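Long-range contacts in pumilio homolog 23 (Arabidopsis thaliana, PDB 5WZJ), which recognises a specific sequence of 18S rRNA through its pumilio repeats and probably regulates the translation and stability of target mRNAs: residues V290-E295 against F325-L330; L247-P252 against V296-L301; Q224-S230 against D283-L289. All blocks are in the same frame, centred on the assembly; numbering follows the deposited sequence.

Contact 1. Residues V290-E295 against F325-L330; sequences VEVILE and FVIQAL. With nucleotides of chain B.
Neighbouring pumilio repeats 5 and 6 meet along two of the helices that line the concave, RNA-binding face of the PUF superhelix. Both segments are helical, and their axes run almost parallel (2° between N-to-C directions) at a closest approach of 8.6 Å. CA atoms pair closely for Glu291 and Val326 (4.9 Å) and for Leu294 and Leu330 (6.0 Å). The core of the seam is apolar: Val290 CG1 meets Val326 CG1 at 3.6 Å, and Leu294, with chi1 m and chi2 t, sets CD1 3.7 Å from Leu330 CB and 3.8 Å from Val326 CG1. Ala329 CB fits against Glu291 O at 3.8 Å. The Glu291 side chain (m, t) lies along Phe325 and Val326, with CG 4.0 Å from Val326 N, and reaches the guanine edge: OE1 accepts from N1 (2.7 Å) and N2 (2.8 Å) of G7 of chain B; OE2 forms a salt bridge with Arg181. Phe325 (chi1 m) offers one ring face to G7, CE2 lying 3.3 Å from C5 of that nucleotide. One turn on, Gln328 reads uracil as pumilio repeats do, its OE1 accepting from U5 N3 of chain B at 2.7 Å and its NE2 donating to U5 O2 at 3.2 Å.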
# COMPACT_ATOMS: atom_id res chain seq x y z
N VAL A 290 -8.98 8.85 9.26
CA VAL A 290 -8.36 10.16 9.10
C VAL A 290 -7.08 10.08 8.25
O VAL A 290 -6.75 11.04 7.54
CB VAL A 290 -8.09 10.80 10.48
CG1 VAL A 290 -7.43 12.17 10.32
CG2 VAL A 290 -9.40 10.93 11.27
N GLU A 291 -6.36 8.95 8.30
CA GLU A 291 -5.25 8.74 7.36
C GLU A 291 -5.71 8.98 5.93
O GLU A 291 -5.04 9.67 5.16
CB GLU A 291 -4.69 7.32 7.47
CG GLU A 291 -3.89 6.99 8.72
CD GLU A 291 -3.36 5.58 8.63
OE1 GLU A 291 -3.79 4.71 9.42
OE2 GLU A 291 -2.55 5.32 7.71
N VAL A 292 -6.86 8.42 5.57
CA VAL A 292 -7.33 8.54 4.20
C VAL A 292 -7.81 9.96 3.91
O VAL A 292 -7.53 10.51 2.84
CB VAL A 292 -8.42 7.49 3.91
CG1 VAL A 292 -8.96 7.68 2.50
CG2 VAL A 292 -7.83 6.08 4.05
N ILE A 293 -8.51 10.57 4.86
CA ILE A 293 -8.91 11.97 4.71
C ILE A 293 -7.70 12.84 4.37
O ILE A 293 -7.74 13.67 3.45
CB ILE A 293 -9.62 12.47 5.98
CG1 ILE A 293 -11.01 11.84 6.09
CG2 ILE A 293 -9.73 13.98 5.96
CD1 ILE A 293 -11.68 12.10 7.42
N LEU A 294 -6.61 12.67 5.12
CA LEU A 294 -5.43 13.51 4.89
C LEU A 294 -4.78 13.22 3.55
O LEU A 294 -4.24 14.13 2.92
CB LEU A 294 -4.43 13.33 6.03
CG LEU A 294 -4.89 13.91 7.38
CD1 LEU A 294 -3.92 13.58 8.51
CD2 LEU A 294 -5.03 15.41 7.22
N GLU A 295 -4.84 11.96 3.09
CA GLU A 295 -4.28 11.61 1.79
C GLU A 295 -5.04 12.24 0.63
O GLU A 295 -4.44 12.55 -0.40
CB GLU A 295 -4.26 10.09 1.61
CG GLU A 295 -3.14 9.44 2.39
CD GLU A 295 -3.33 7.96 2.56
OE1 GLU A 295 -3.96 7.32 1.67
OE2 GLU A 295 -2.85 7.45 3.60
N PHE A 325 0.13 6.80 12.96
CA PHE A 325 -0.04 6.63 11.52
C PHE A 325 -0.81 7.79 10.91
O PHE A 325 -0.58 8.12 9.74
CB PHE A 325 -0.74 5.30 11.23
CG PHE A 325 0.10 4.11 11.58
CD1 PHE A 325 1.08 3.65 10.71
CD2 PHE A 325 -0.08 3.46 12.80
CE1 PHE A 325 1.86 2.55 11.03
CE2 PHE A 325 0.70 2.37 13.14
CZ PHE A 325 1.67 1.90 12.24
N VAL A 326 -1.69 8.43 11.68
CA VAL A 326 -2.31 9.67 11.21
C VAL A 326 -1.26 10.76 11.06
O VAL A 326 -1.27 11.53 10.09
CB VAL A 326 -3.43 10.12 12.17
CG1 VAL A 326 -4.12 11.37 11.60
CG2 VAL A 326 -4.46 9.00 12.37
N ILE A 327 -0.34 10.85 12.02
CA ILE A 327 0.72 11.85 11.91
C ILE A 327 1.58 11.57 10.68
O ILE A 327 1.99 12.49 9.97
CB ILE A 327 1.54 11.90 13.21
CG1 ILE A 327 0.65 12.30 14.39
CG2 ILE A 327 2.71 12.88 13.09
CD1 ILE A 327 -0.17 13.59 14.12
N GLN A 328 1.84 10.29 10.40
CA GLN A 328 2.60 9.95 9.20
C GLN A 328 1.90 10.45 7.94
O GLN A 328 2.54 11.01 7.04
CB GLN A 328 2.82 8.44 9.12
CG GLN A 328 3.86 7.90 10.10
CD GLN A 328 4.04 6.40 9.92
OE1 GLN A 328 4.03 5.90 8.79
NE2 GLN A 328 4.19 5.67 11.03
N ALA A 329 0.58 10.24 7.86
CA ALA A 329 -0.18 10.76 6.73
C ALA A 329 -0.16 12.29 6.71
O ALA A 329 -0.00 12.90 5.65
CB ALA A 329 -1.62 10.24 6.77
N LEU A 330 -0.32 12.92 7.87
CA LEU A 330 -0.29 14.38 7.92
C LEU A 330 1.05 14.91 7.42
O LEU A 330 1.10 15.82 6.58
CB LEU A 330 -0.54 14.87 9.35
CG LEU A 330 -0.50 16.39 9.55
CD1 LEU A 330 -1.83 17.04 9.18
CD2 LEU A 330 -0.16 16.68 10.98
P G B 7 1.41 -3.94 15.71
OP1 G B 7 1.44 -4.77 16.94
OP2 G B 7 1.52 -4.49 14.34
O5' G B 7 0.03 -3.15 15.67
C5' G B 7 -0.50 -2.55 16.84
C4' G B 7 -1.76 -1.78 16.54
O4' G B 7 -1.45 -0.52 15.89
C3' G B 7 -2.73 -2.45 15.57
O3' G B 7 -3.47 -3.49 16.17
C2' G B 7 -3.57 -1.27 15.10
O2' G B 7 -4.53 -0.92 16.09
C1' G B 7 -2.52 -0.15 15.04
N9 G B 7 -2.00 0.01 13.67
C8 G B 7 -1.10 -0.81 13.02
N7 G B 7 -0.89 -0.43 11.79
C5 G B 7 -1.69 0.69 11.62
C6 G B 7 -1.88 1.53 10.49
O6 G B 7 -1.35 1.44 9.39
N1 G B 7 -2.78 2.56 10.74
C2 G B 7 -3.43 2.74 11.93
N2 G B 7 -4.28 3.78 11.99
N3 G B 7 -3.27 1.96 12.99
C4 G B 7 -2.40 0.96 12.77
P U B 5 5.21 -3.74 6.50
OP1 U B 5 5.70 -5.01 7.09
OP2 U B 5 3.77 -3.53 6.18
O5' U B 5 5.66 -2.54 7.45
C5' U B 5 7.01 -2.43 7.88
C4' U B 5 7.13 -1.56 9.10
O4' U B 5 6.81 -0.19 8.74
C3' U B 5 6.18 -1.93 10.24
O3' U B 5 6.81 -1.60 11.47
C2' U B 5 5.00 -0.99 10.01
O2' U B 5 4.22 -0.73 11.15
C1' U B 5 5.71 0.27 9.51
N1 U B 5 4.90 1.14 8.65
C2 U B 5 4.80 2.47 9.01
O2 U B 5 5.33 2.91 10.01
N3 U B 5 4.05 3.25 8.18
C4 U B 5 3.41 2.85 7.03
O4 U B 5 2.78 3.69 6.39
C5 U B 5 3.57 1.46 6.70
C6 U B 5 4.30 0.67 7.50
P U B 6 7.25 -2.73 12.51
OP1 U B 6 8.37 -2.15 13.29
OP2 U B 6 7.43 -4.01 11.81
O5' U B 6 5.97 -2.87 13.44
C5' U B 6 6.07 -3.17 14.82
C4' U B 6 4.93 -2.53 15.58
O4' U B 6 5.20 -1.11 15.69
C3' U B 6 3.56 -2.66 14.91
O3' U B 6 2.54 -2.80 15.90
C2' U B 6 3.40 -1.32 14.18
O2' U B 6 2.07 -0.93 13.97
C1' U B 6 4.12 -0.37 15.14
N1 U B 6 4.68 0.84 14.50
C2 U B 6 4.09 2.06 14.78
O2 U B 6 3.11 2.16 15.51
N3 U B 6 4.66 3.15 14.17
C4 U B 6 5.77 3.14 13.34
O4 U B 6 6.19 4.21 12.87
C5 U B 6 6.33 1.85 13.10
C6 U B 6 5.78 0.76 13.67

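Contact 2. Residues L247-P252 against V296-L301; sequences LLEIIP and VAPESL
Leu247, Leu248 and Ile251 all adopt chi1 m and chi2 t, which brings the side-chain ends from helix 244-254 up against 296-301. That helix is kinked: the N atoms of Glu249 and Pro252 make no bond to the preceding turn. In 296-301, Val296 finishes one helix, Ala297 and Pro298 are extended (psi 132° and 162°), and Pro298 takes the N-cap position of helix 299-310. CA atoms stay 7.1 Å apart for Leu247 and Ala297, and 7.4 Å for Leu248 and Leu301. Leu301, chi1 t with chi2 between wells at 145°, aims CD1 at Ile251 CG2 (3.6 Å), Leu248 CD2 (4.0 Å) and Pro252 CD (4.3 Å). Val296, chi1 m, sets CG2 3.9 Å from Leu247 CD2 and 4.2 Å from Ile251 CD1, while Leu247 CD1 presses on Val296 O at 3.3 Å. Pro298 CG packs 4.1 Å from Leu248 CD2. Such apolar packing of a helix on the turn between a neighbour's helices joins successive repeats, 4 and 5, in a PUF superhelix.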
# COMPACT_ATOMS: atom_id res chain seq x y z
N LEU A 247 -15.06 16.04 -2.61
CA LEU A 247 -14.32 15.89 -1.37
C LEU A 247 -14.65 17.00 -0.39
O LEU A 247 -14.79 16.75 0.81
CB LEU A 247 -12.81 15.87 -1.64
CG LEU A 247 -12.33 14.61 -2.38
CD1 LEU A 247 -10.90 14.79 -2.82
CD2 LEU A 247 -12.46 13.42 -1.45
N LEU A 248 -14.79 18.24 -0.89
CA LEU A 248 -15.15 19.37 -0.04
C LEU A 248 -16.59 19.30 0.46
O LEU A 248 -16.93 19.96 1.44
CB LEU A 248 -14.92 20.69 -0.80
CG LEU A 248 -13.44 20.97 -1.12
CD1 LEU A 248 -13.29 22.08 -2.19
CD2 LEU A 248 -12.67 21.34 0.16
N GLU A 249 -17.44 18.51 -0.19
CA GLU A 249 -18.78 18.29 0.34
C GLU A 249 -18.81 17.12 1.32
O GLU A 249 -19.49 17.20 2.34
CB GLU A 249 -19.76 18.04 -0.82
CG GLU A 249 -21.23 18.39 -0.51
CD GLU A 249 -21.53 19.89 -0.66
OE1 GLU A 249 -20.58 20.70 -0.86
OE2 GLU A 249 -22.72 20.25 -0.58
N ILE A 250 -18.09 16.03 1.04
CA ILE A 250 -18.27 14.82 1.83
C ILE A 250 -17.42 14.83 3.09
O ILE A 250 -17.84 14.32 4.14
CB ILE A 250 -18.00 13.56 0.98
CG1 ILE A 250 -16.56 13.50 0.50
CG2 ILE A 250 -18.97 13.48 -0.20
CD1 ILE A 250 -16.33 12.38 -0.51
N ILE A 251 -16.20 15.36 3.04
CA ILE A 251 -15.31 15.30 4.20
C ILE A 251 -15.88 16.08 5.39
O ILE A 251 -15.84 15.55 6.52
CB ILE A 251 -13.89 15.72 3.83
CG1 ILE A 251 -13.23 14.65 2.95
CG2 ILE A 251 -13.04 15.97 5.09
CD1 ILE A 251 -11.86 15.07 2.42
N PRO A 252 -16.43 17.29 5.22
CA PRO A 252 -17.07 17.96 6.37
C PRO A 252 -18.22 17.18 6.98
O PRO A 252 -18.43 17.27 8.20
CB PRO A 252 -17.56 19.30 5.78
CG PRO A 252 -16.68 19.53 4.61
CD PRO A 252 -16.34 18.19 4.05
N VAL A 296 -6.36 12.37 0.75
CA VAL A 296 -7.16 12.92 -0.35
C VAL A 296 -7.55 14.38 -0.15
O VAL A 296 -8.13 14.98 -1.08
CB VAL A 296 -8.43 12.08 -0.60
CG1 VAL A 296 -8.04 10.65 -0.91
CG2 VAL A 296 -9.37 12.16 0.62
N ALA A 297 -7.24 14.97 1.00
CA ALA A 297 -7.77 16.29 1.31
C ALA A 297 -7.26 17.33 0.31
O ALA A 297 -6.06 17.37 0.02
CB ALA A 297 -7.37 16.71 2.72
N PRO A 298 -8.14 18.17 -0.25
CA PRO A 298 -7.68 19.34 -0.99
C PRO A 298 -6.94 20.31 -0.07
O PRO A 298 -7.09 20.27 1.15
CB PRO A 298 -8.97 19.97 -1.52
CG PRO A 298 -9.95 18.84 -1.54
CD PRO A 298 -9.60 18.00 -0.34
N GLU A 299 -6.16 21.20 -0.69
CA GLU A 299 -5.22 22.03 0.06
C GLU A 299 -5.90 22.78 1.19
O GLU A 299 -5.44 22.75 2.34
CB GLU A 299 -4.51 23.01 -0.88
CG GLU A 299 -3.69 24.06 -0.14
CD GLU A 299 -2.75 24.84 -1.04
OE1 GLU A 299 -2.04 24.21 -1.86
OE2 GLU A 299 -2.72 26.09 -0.93
N SER A 300 -7.00 23.48 0.89
CA SER A 300 -7.65 24.30 1.90
C SER A 300 -8.14 23.45 3.06
O SER A 300 -8.06 23.86 4.23
CB SER A 300 -8.83 25.06 1.27
OG SER A 300 -9.76 24.13 0.71
N LEU A 301 -8.65 22.27 2.76
CA LEU A 301 -9.14 21.40 3.82
C LEU A 301 -7.97 20.84 4.64
O LEU A 301 -8.04 20.80 5.88
CB LEU A 301 -9.99 20.29 3.20
CG LEU A 301 -10.85 19.46 4.14
CD1 LEU A 301 -12.15 19.08 3.44
CD2 LEU A 301 -10.08 18.24 4.53

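Contact 3. Residues Q224-S230 against D283-L289; sequences QVDQYSS and DNSFSHL. With nucleotides of chain B.
Asp283 opens 283-289 as N-cap of helix 284-296: its OD2 accepts from Phe286 N at 2.9 Å. A water lies within hydrogen-bonding distance of Asp283 OD1 (2.9 Å), Val225 O (3.2 Å) and Ser285 OG (3.0 Å), and can bridge the two repeats. Asn284 OD1 takes a 2.6 Å bond from O2' of G7 of chain B. Ser285 is buried against Gln227 and Ser230, with OG 3.0 Å from Gln227 CA (the two residues' CA atoms 4.9 Å apart) and O accepting from Ser230 OG at 2.8 Å. Phe286 packs against Gln224, whose OE1 lies over one face of its ring and whose NE2 bonds Ile254 O. Ser287 OG accepts from N2 of G7 of chain B at 3.0 Å. His288, held by ND1 on Asn284 O (2.9 Å), has its ring between the bases of G7 and A8 of chain B. Leu289 and Ser230 have CA atoms 5.8 Å apart. On the 224-230 side, Asp226 OD1 caps helix 227-239 through Ser229 N (3.0 Å), and Gln227 OE1 accepts from O2' of A8 of chain B at 2.5 Å. Repeats 4 and 5 are thus joined by largely polar chemistry at the very helix starts that grip the RNA.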
# COMPACT_ATOMS: atom_id res chain seq x y z
N GLN A 224 -17.69 6.90 12.73
CA GLN A 224 -16.26 7.23 12.78
C GLN A 224 -15.45 6.13 13.47
O GLN A 224 -14.30 5.87 13.09
CB GLN A 224 -16.05 8.55 13.53
CG GLN A 224 -16.41 9.81 12.75
CD GLN A 224 -16.22 11.07 13.58
OE1 GLN A 224 -15.90 11.00 14.77
NE2 GLN A 224 -16.42 12.22 12.97
N VAL A 225 -16.02 5.50 14.50
CA VAL A 225 -15.28 4.58 15.36
C VAL A 225 -15.75 3.15 15.18
O VAL A 225 -15.30 2.25 15.90
CB VAL A 225 -15.35 5.00 16.84
CG1 VAL A 225 -14.68 6.37 17.05
CG2 VAL A 225 -16.79 5.03 17.34
N ASP A 226 -16.64 2.89 14.24
CA ASP A 226 -17.00 1.52 13.92
C ASP A 226 -16.06 1.04 12.82
O ASP A 226 -15.94 1.68 11.78
CB ASP A 226 -18.45 1.41 13.46
CG ASP A 226 -18.84 -0.01 13.12
OD1 ASP A 226 -18.53 -0.46 11.99
OD2 ASP A 226 -19.45 -0.67 13.98
N GLN A 227 -15.40 -0.09 13.07
CA GLN A 227 -14.41 -0.58 12.12
C GLN A 227 -14.99 -0.74 10.73
O GLN A 227 -14.37 -0.37 9.73
CB GLN A 227 -13.82 -1.90 12.61
CG GLN A 227 -13.07 -2.64 11.54
CD GLN A 227 -12.29 -3.80 12.11
OE1 GLN A 227 -11.56 -3.65 13.09
NE2 GLN A 227 -12.45 -4.96 11.52
N TYR A 228 -16.20 -1.30 10.64
CA TYR A 228 -16.71 -1.65 9.33
C TYR A 228 -17.25 -0.43 8.58
O TYR A 228 -17.05 -0.31 7.37
CB TYR A 228 -17.75 -2.77 9.48
CG TYR A 228 -17.02 -4.07 9.78
CD1 TYR A 228 -16.16 -4.61 8.83
CD2 TYR A 228 -17.15 -4.73 11.01
CE1 TYR A 228 -15.46 -5.79 9.08
CE2 TYR A 228 -16.44 -5.91 11.28
CZ TYR A 228 -15.60 -6.43 10.30
OH TYR A 228 -14.90 -7.60 10.51
N SER A 229 -17.89 0.51 9.26
CA SER A 229 -18.30 1.72 8.54
C SER A 229 -17.08 2.58 8.20
O SER A 229 -17.04 3.22 7.14
CB SER A 229 -19.32 2.53 9.35
OG SER A 229 -18.81 2.82 10.65
N SER A 230 -16.06 2.59 9.07
CA SER A 230 -14.85 3.34 8.74
C SER A 230 -14.21 2.80 7.46
O SER A 230 -13.82 3.58 6.58
CB SER A 230 -13.87 3.28 9.91
OG SER A 230 -12.61 3.79 9.54
N ASP A 283 -8.46 6.31 18.46
CA ASP A 283 -9.28 5.15 18.14
C ASP A 283 -8.74 4.43 16.91
O ASP A 283 -8.34 5.07 15.93
CB ASP A 283 -10.72 5.58 17.92
CG ASP A 283 -11.62 4.43 17.56
OD1 ASP A 283 -12.04 3.73 18.49
OD2 ASP A 283 -11.87 4.21 16.35
N ASN A 284 -8.73 3.10 16.94
CA ASN A 284 -8.15 2.38 15.80
C ASN A 284 -8.96 2.59 14.53
O ASN A 284 -8.38 2.76 13.45
CB ASN A 284 -8.01 0.89 16.08
CG ASN A 284 -7.44 0.15 14.88
OD1 ASN A 284 -6.27 0.32 14.54
ND2 ASN A 284 -8.27 -0.64 14.20
N SER A 285 -10.29 2.58 14.62
CA SER A 285 -11.11 2.74 13.42
C SER A 285 -11.02 4.16 12.86
O SER A 285 -10.89 4.35 11.64
CB SER A 285 -12.56 2.37 13.71
OG SER A 285 -12.63 0.99 14.03
N PHE A 286 -11.13 5.18 13.72
CA PHE A 286 -11.11 6.56 13.23
C PHE A 286 -9.74 6.95 12.71
O PHE A 286 -9.62 7.71 11.74
CB PHE A 286 -11.55 7.51 14.35
CG PHE A 286 -11.80 8.92 13.91
CD1 PHE A 286 -12.62 9.19 12.81
CD2 PHE A 286 -11.24 9.98 14.60
CE1 PHE A 286 -12.86 10.51 12.41
CE2 PHE A 286 -11.48 11.31 14.20
CZ PHE A 286 -12.30 11.56 13.11
N SER A 287 -8.67 6.47 13.36
CA SER A 287 -7.33 6.82 12.90
C SER A 287 -7.12 6.36 11.47
O SER A 287 -6.61 7.12 10.63
CB SER A 287 -6.26 6.24 13.83
OG SER A 287 -6.32 4.82 13.87
N HIS A 288 -7.55 5.13 11.14
CA HIS A 288 -7.47 4.68 9.75
C HIS A 288 -8.26 5.59 8.82
O HIS A 288 -7.83 5.88 7.69
CB HIS A 288 -7.98 3.24 9.62
CG HIS A 288 -6.96 2.20 9.97
ND1 HIS A 288 -6.95 1.55 11.18
CD2 HIS A 288 -5.94 1.69 9.25
CE1 HIS A 288 -5.96 0.66 11.19
NE2 HIS A 288 -5.34 0.73 10.03
N LEU A 289 -9.45 6.03 9.25
CA LEU A 289 -10.25 6.93 8.42
C LEU A 289 -9.54 8.26 8.19
O LEU A 289 -9.52 8.79 7.07
CB LEU A 289 -11.62 7.17 9.06
CG LEU A 289 -12.63 8.05 8.29
CD1 LEU A 289 -12.76 7.60 6.84
CD2 LEU A 289 -13.99 8.00 8.97
P A B 8 -3.89 -4.78 15.31
OP1 A B 8 -4.65 -5.68 16.21
OP2 A B 8 -2.74 -5.29 14.54
O5' A B 8 -4.88 -4.14 14.24
C5' A B 8 -5.35 -4.90 13.15
C4' A B 8 -6.84 -4.86 13.14
O4' A B 8 -7.29 -3.52 12.81
C3' A B 8 -7.52 -5.78 12.13
O3' A B 8 -7.70 -7.08 12.68
C2' A B 8 -8.83 -5.07 11.88
O2' A B 8 -9.70 -5.36 12.97
C1' A B 8 -8.41 -3.59 11.97
N9 A B 8 -8.04 -2.96 10.68
C8 A B 8 -7.04 -3.26 9.78
N7 A B 8 -6.99 -2.44 8.75
C5 A B 8 -7.99 -1.52 8.99
C6 A B 8 -8.46 -0.38 8.29
N6 A B 8 -7.97 0.07 7.13
N1 A B 8 -9.49 0.30 8.84
C2 A B 8 -10.02 -0.10 10.00
N3 A B 8 -9.67 -1.15 10.74
C4 A B 8 -8.64 -1.82 10.18
P G B 7 1.41 -3.94 15.71
OP1 G B 7 1.44 -4.77 16.94
OP2 G B 7 1.52 -4.49 14.34
O5' G B 7 0.03 -3.15 15.67
C5' G B 7 -0.50 -2.55 16.84
C4' G B 7 -1.76 -1.78 16.54
O4' G B 7 -1.45 -0.52 15.89
C3' G B 7 -2.73 -2.45 15.57
O3' G B 7 -3.47 -3.49 16.17
C2' G B 7 -3.57 -1.27 15.10
O2' G B 7 -4.53 -0.92 16.09
C1' G B 7 -2.52 -0.15 15.04
N9 G B 7 -2.00 0.01 13.67
C8 G B 7 -1.10 -0.81 13.02
N7 G B 7 -0.89 -0.43 11.79
C5 G B 7 -1.69 0.69 11.62
C6 G B 7 -1.88 1.53 10.49
O6 G B 7 -1.35 1.44 9.39
N1 G B 7 -2.78 2.56 10.74
C2 G B 7 -3.43 2.74 11.93
N2 G B 7 -4.28 3.78 11.99
N3 G B 7 -3.27 1.96 12.99
C4 G B 7 -2.40 0.96 12.77
P C B 9 -7.65 -8.40 11.75
OP1 C B 9 -7.66 -9.58 12.66
OP2 C B 9 -6.57 -8.28 10.73
O5' C B 9 -9.02 -8.36 10.93
C5' C B 9 -10.29 -8.41 11.57
C4' C B 9 -11.39 -8.36 10.53
O4' C B 9 -11.36 -7.09 9.85
C3' C B 9 -11.28 -9.42 9.43
O3' C B 9 -12.16 -10.49 9.74
C2' C B 9 -11.67 -8.71 8.12
O2' C B 9 -12.94 -9.15 7.65
C1' C B 9 -11.77 -7.23 8.52
N1 C B 9 -10.96 -6.33 7.67
C2 C B 9 -11.62 -5.77 6.59
O2 C B 9 -12.83 -6.06 6.46
N3 C B 9 -10.95 -4.93 5.76
C4 C B 9 -9.66 -4.68 5.98
N4 C B 9 -9.02 -3.86 5.13
C5 C B 9 -8.95 -5.26 7.08
C6 C B 9 -9.63 -6.07 7.90
O HOH W 1 -12.50 1.28 17.01

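Helix 284-296 of pumilio repeat 5 ties the three contacts together: its start packs on repeat 4 in contact 3, its later turns on repeat 6 in contact 1, and its last residue enters the turn of contact 2. Contact 1 lies about 13 Å, centre to centre, from each of the others, which are about 18 Å apart. It touches contact 2 through Ile293 and Ile251, and contact 3 through Val326 and the backbone of Ser287. Along the chain contact 3 closes before contact 1 opens, while contact 2 crosses both. Repeats 4, 5 and 6 are thereby stacked in sequence, with contacts 1 and 3 meeting the RNA and contact 2 set back from it.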